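Local coordinates for protein bacterioferritin (Mycobacterium tuberculosis, PDB 3UOI) that probably stores iron, oxidising ferrous ions with dioxygen at a ferroxidase centre and depositing the ferric mineral inside a hollow heme-containing shell of 24 subunits, at residues M54-E59 with E123-D128. Numbering follows the deposited sequence.
Sequences MRHAEE and EKIVAD. With HEM (protoporphyrin IX containing Fe), chain B.
His-56 reaches across from helix 40-66 and gives its NE2 proton to OD1 of Asp-128 on helix 116-146, at 2.9 Å with an N-H...O angle of 151°. The carboxylate and imidazole planes lie within 10° of each other, and OD1 takes the proton on its anti lone pair, turned away from OD2. Over one ring face sits Ile-125, whose CG1 makes a CH-pi contact 4.2 Å from the His-56 centroid, displaced toward the rim near CD2. Swinging CG of His-56 anti to its own carbonyl carbon (chi1 -77°) points the ring at helix 116-146. ND1 is hydrogen-bonded to Glu-53, like His-56 a predicted ligand of the diiron ferroxidase centre, so in this model both ring nitrogens have a partner, which should restrain the ring's rotation; Asp-128 would then be a second-shell partner to the histidine. Two residues before His-56, Met-54 binds the heme iron through SD at 2.3 Å, sharing it with Met-54 of a neighbouring subunit, while Arg-55 NH1 approaches O2D of a heme propionate at 3.1 Å. Within the ferritin four-helix bundle, helix 7-36 flanks both His-56 and Ile-125 through Glu-20, and helix 85-112 packs Leu-103 against Ile-125.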
ATOM      1  N   MET A  54      42.213   0.802 -11.140  1.00 19.64           N
ATOM      2  CA  MET A  54      41.650   0.983 -12.471  1.00 21.25           C
ATOM      3  C   MET A  54      40.993   2.354 -12.572  1.00 22.88           C
ATOM      4  O   MET A  54      41.128   3.046 -13.582  1.00 25.67           O
ATOM      5  CB  MET A  54      40.631  -0.115 -12.778  1.00 21.74           C
ATOM      6  CG  MET A  54      41.247  -1.408 -13.287  1.00 20.51           C
ATOM      7  SD  MET A  54      40.008  -2.616 -13.796  1.00 21.63           S
ATOM      8  CE  MET A  54      40.593  -4.079 -12.945  1.00 17.17           C
ATOM      9  N   ARG A  55      40.282   2.739 -11.518  1.00 24.66           N
ATOM     10  CA  ARG A  55      39.624   4.038 -11.472  1.00 25.63           C
ATOM     11  C   ARG A  55      40.665   5.148 -11.521  1.00 24.55           C
ATOM     12  O   ARG A  55      40.470   6.171 -12.177  1.00 24.52           O
ATOM     13  CB  ARG A  55      38.773   4.166 -10.208  1.00 25.80           C
ATOM     14  CG  ARG A  55      37.321   3.756 -10.392  1.00 32.47           C
ATOM     15  CD  ARG A  55      36.450   4.288  -9.266  1.00 37.47           C
ATOM     16  NE  ARG A  55      36.701   3.594  -8.007  1.00 38.03           N
ATOM     17  CZ  ARG A  55      36.396   2.319  -7.783  1.00 39.47           C
ATOM     18  NH1 ARG A  55      35.828   1.595  -8.736  1.00 37.48           N
ATOM     19  NH2 ARG A  55      36.660   1.769  -6.606  1.00 38.59           N
ATOM     20  N   HIS A  56      41.776   4.937 -10.822  1.00 22.41           N
ATOM     21  CA  HIS A  56      42.869   5.910 -10.802  1.00 21.37           C
ATOM     22  C   HIS A  56      43.438   6.077 -12.235  1.00 20.54           C
ATOM     23  O   HIS A  56      43.697   7.157 -12.662  1.00 19.13           O
ATOM     24  CB  HIS A  56      43.975   5.479  -9.879  1.00 19.73           C
ATOM     25  CG  HIS A  56      43.693   5.685  -8.440  1.00 19.41           C
ATOM     26  ND1 HIS A  56      44.336   4.977  -7.465  1.00 19.67           N
ATOM     27  CD2 HIS A  56      42.858   6.526  -7.808  1.00 16.24           C
ATOM     28  CE1 HIS A  56      43.916   5.382  -6.295  1.00 20.57           C
ATOM     29  NE2 HIS A  56      43.014   6.315  -6.472  1.00 20.99           N
ATOM     30  N   ALA A  57      43.576   4.968 -12.950  1.00 21.20           N
ATOM     31  CA  ALA A  57      44.072   4.976 -14.314  1.00 21.09           C
ATOM     32  C   ALA A  57      43.125   5.785 -15.212  1.00 22.95           C
ATOM     33  O   ALA A  57      43.556   6.658 -15.924  1.00 22.44           O
ATOM     34  CB  ALA A  57      44.225   3.633 -14.798  1.00 21.11           C
ATOM     35  N   GLU A  58      41.841   5.557 -15.103  1.00 21.44           N
ATOM     36  CA  GLU A  58      40.907   6.348 -15.887  1.00 22.82           C
ATOM     37  C   GLU A  58      40.984   7.829 -15.532  1.00 22.80           C
ATOM     38  O   GLU A  58      40.967   8.650 -16.377  1.00 23.75           O
ATOM     39  CB  GLU A  58      39.479   5.879 -15.671  1.00 22.24           C
ATOM     40  CG  GLU A  58      38.411   6.782 -16.258  1.00 26.45           C
ATOM     41  CD  GLU A  58      37.058   6.117 -16.434  1.00 26.28           C
ATOM     42  OE1 GLU A  58      36.775   5.178 -15.735  1.00 28.26           O
ATOM     43  OE2 GLU A  58      36.298   6.549 -17.264  1.00 24.74           O
ATOM     44  N   GLU A  59      41.071   8.147 -14.267  1.00 22.63           N
ATOM     45  CA  GLU A  59      41.132   9.531 -13.872  1.00 22.75           C
ATOM     46  C   GLU A  59      42.348  10.249 -14.442  1.00 18.92           C
ATOM     47  O   GLU A  59      42.230  11.319 -14.940  1.00 20.37           O
ATOM     48  CB  GLU A  59      40.996   9.673 -12.366  1.00 23.28           C
ATOM     49  CG  GLU A  59      39.627   9.234 -11.951  1.00 30.14           C
ATOM     50  CD  GLU A  59      39.334   9.262 -10.491  1.00 37.11           C
ATOM     51  OE1 GLU A  59      39.947   9.998  -9.723  1.00 34.22           O
ATOM     52  OE2 GLU A  59      38.416   8.540 -10.126  1.00 41.80           O
ATOM     53  N   GLU A 123      47.414  14.280  -5.298  1.00 18.95           N
ATOM     54  CA  GLU A 123      47.233  14.396  -3.878  1.00 19.66           C
ATOM     55  C   GLU A 123      46.250  13.342  -3.357  1.00 20.14           C
ATOM     56  O   GLU A 123      46.478  12.692  -2.352  1.00 17.51           O
ATOM     57  CB  GLU A 123      46.786  15.798  -3.497  1.00 20.44           C
ATOM     58  CG  GLU A 123      47.912  16.725  -3.136  1.00 20.99           C
ATOM     59  CD  GLU A 123      47.483  18.139  -2.850  1.00 29.00           C
ATOM     60  OE1 GLU A 123      46.313  18.374  -2.603  1.00 28.63           O
ATOM     61  OE2 GLU A 123      48.328  19.005  -2.915  1.00 26.43           O
ATOM     62  N   LYS A 124      45.172  13.176  -4.093  1.00 17.06           N
ATOM     63  CA  LYS A 124      44.190  12.149  -3.784  1.00 19.63           C
ATOM     64  C   LYS A 124      44.736  10.746  -3.877  1.00 16.91           C
ATOM     65  O   LYS A 124      44.522   9.961  -3.008  1.00 20.61           O
ATOM     66  CB  LYS A 124      42.927  12.354  -4.626  1.00 18.29           C
ATOM     67  CG  LYS A 124      42.338  13.638  -4.316  1.00 21.46           C
ATOM     68  CD  LYS A 124      41.179  14.068  -5.092  1.00 27.38           C
ATOM     69  CE  LYS A 124      40.445  15.099  -4.290  1.00 28.97           C
ATOM     70  NZ  LYS A 124      39.716  16.134  -5.034  1.00 37.33           N
ATOM     71  N   ILE A 125      45.501  10.478  -4.903  1.00 17.28           N
ATOM     72  CA  ILE A 125      46.101   9.176  -5.113  1.00 18.15           C
ATOM     73  C   ILE A 125      47.044   8.758  -3.994  1.00 18.82           C
ATOM     74  O   ILE A 125      47.058   7.633  -3.549  1.00 19.11           O
ATOM     75  CB  ILE A 125      46.830   9.135  -6.433  1.00 16.26           C
ATOM     76  CG1 ILE A 125      45.853   9.287  -7.579  1.00 14.16           C
ATOM     77  CG2 ILE A 125      47.697   7.921  -6.537  1.00 16.07           C
ATOM     78  CD1 ILE A 125      46.387   9.229  -8.826  1.00 11.58           C
ATOM     79  N   VAL A 126      47.811   9.717  -3.537  1.00 19.93           N
ATOM     80  CA  VAL A 126      48.719   9.526  -2.467  1.00 18.74           C
ATOM     81  C   VAL A 126      48.001   9.149  -1.192  1.00 18.35           C
ATOM     82  O   VAL A 126      48.451   8.292  -0.469  1.00 16.97           O
ATOM     83  CB  VAL A 126      49.565  10.766  -2.191  1.00 20.52           C
ATOM     84  CG1 VAL A 126      49.945  10.781  -0.757  1.00 21.33           C
ATOM     85  CG2 VAL A 126      50.776  10.786  -3.066  1.00 16.34           C
ATOM     86  N   ALA A 127      46.878   9.810  -0.931  1.00 16.49           N
ATOM     87  CA  ALA A 127      46.129   9.491   0.263  1.00 16.26           C
ATOM     88  C   ALA A 127      45.615   8.040   0.218  1.00 17.40           C
ATOM     89  O   ALA A 127      45.741   7.269   1.173  1.00 15.78           O
ATOM     90  CB  ALA A 127      45.026  10.465   0.478  1.00 15.22           C
ATOM     91  N   ASP A 128      45.102   7.680  -0.942  1.00 19.59           N
ATOM     92  CA  ASP A 128      44.585   6.364  -1.135  1.00 21.33           C
ATOM     93  C   ASP A 128      45.678   5.313  -0.967  1.00 23.50           C
ATOM     94  O   ASP A 128      45.481   4.351  -0.286  1.00 22.79           O
ATOM     95  CB  ASP A 128      43.924   6.220  -2.500  1.00 23.18           C
ATOM     96  CG  ASP A 128      42.723   7.155  -2.713  1.00 27.10           C
ATOM     97  OD1 ASP A 128      42.307   7.342  -3.857  1.00 32.37           O
ATOM     98  OD2 ASP A 128      42.219   7.720  -1.769  1.00 33.00           O
TER
HETATM   99  CHA HEM B 200      35.699  -2.838 -14.224  1.00 24.73           C
HETATM  100  CHB HEM B 200      38.645  -6.551 -15.045  1.00 20.97           C
HETATM  101  CHC HEM B 200      41.850  -3.495 -16.967  1.00 24.98           C
HETATM  102  CHD HEM B 200      38.825   0.230 -16.375  1.00 19.24           C
HETATM  103  C1A HEM B 200      36.116  -4.137 -14.419  1.00 26.84           C
HETATM  104  C2A HEM B 200      35.344  -5.356 -14.348  1.00 32.17           C
HETATM  105  C3A HEM B 200      36.202  -6.374 -14.565  1.00 28.56           C
HETATM  106  C4A HEM B 200      37.498  -5.843 -14.777  1.00 24.97           C
HETATM  107  CMA HEM B 200      35.909  -7.881 -14.625  1.00 33.30           C
HETATM  108  CAA HEM B 200      33.814  -5.364 -14.061  1.00 33.31           C
HETATM  109  CBA HEM B 200      33.128  -4.612 -15.212  1.00 34.49           C
HETATM  110  CGA HEM B 200      31.883  -5.269 -15.795  1.00 42.03           C
HETATM  111  O1A HEM B 200      31.495  -5.011 -16.995  1.00 41.57           O
HETATM  112  O2A HEM B 200      31.241  -6.059 -15.050  1.00 38.76           O
HETATM  113  C1B HEM B 200      39.811  -6.041 -15.590  1.00 28.12           C
HETATM  114  C2B HEM B 200      41.052  -6.776 -15.808  1.00 30.09           C
HETATM  115  C3B HEM B 200      41.933  -5.948 -16.356  1.00 30.95           C
HETATM  116  C4B HEM B 200      41.277  -4.647 -16.477  1.00 27.10           C
HETATM  117  CMB HEM B 200      41.325  -8.276 -15.519  1.00 30.88           C
HETATM  118  CAB HEM B 200      43.373  -6.396 -16.743  1.00 30.02           C
HETATM  119  CBB HEM B 200      44.324  -5.503 -16.987  1.00 33.20           C
HETATM  120  C1C HEM B 200      41.349  -2.200 -16.999  1.00 24.63           C
HETATM  121  C2C HEM B 200      42.079  -1.004 -17.410  1.00 23.16           C
HETATM  122  C3C HEM B 200      41.207   0.018 -17.265  1.00 24.35           C
HETATM  123  C4C HEM B 200      39.960  -0.478 -16.695  1.00 21.12           C
HETATM  124  CMC HEM B 200      43.543  -0.963 -17.935  1.00 18.49           C
HETATM  125  CAC HEM B 200      41.446   1.494 -17.581  1.00 21.43           C
HETATM  126  CBC HEM B 200      40.621   2.340 -16.955  1.00 26.13           C
HETATM  127  C1D HEM B 200      37.750  -0.248 -15.667  1.00 23.19           C
HETATM  128  C2D HEM B 200      36.719   0.581 -15.108  1.00 30.10           C
HETATM  129  C3D HEM B 200      35.773  -0.407 -14.451  1.00 29.46           C
HETATM  130  C4D HEM B 200      36.315  -1.685 -14.685  1.00 27.94           C
HETATM  131  CMD HEM B 200      36.563   2.135 -15.220  1.00 22.00           C
HETATM  132  CAD HEM B 200      34.472  -0.139 -13.723  1.00 30.60           C
HETATM  133  CBD HEM B 200      34.872   0.335 -12.335  1.00 35.20           C
HETATM  134  CGD HEM B 200      33.591   0.441 -11.558  1.00 37.20           C
HETATM  135  O1D HEM B 200      32.669  -0.408 -11.771  1.00 45.03           O
HETATM  136  O2D HEM B 200      33.500   1.378 -10.746  1.00 38.94           O
HETATM  137  NA  HEM B 200      37.409  -4.498 -14.655  1.00 24.51           N
HETATM  138  NB  HEM B 200      39.977  -4.733 -15.982  1.00 24.64           N
HETATM  139  NC  HEM B 200      40.094  -1.806 -16.583  1.00 25.04           N
HETATM  140  ND  HEM B 200      37.554  -1.585 -15.363  1.00 20.52           N
HETATM  141 FE   HEM B 200      38.742  -3.067 -15.624  1.00 23.13          FE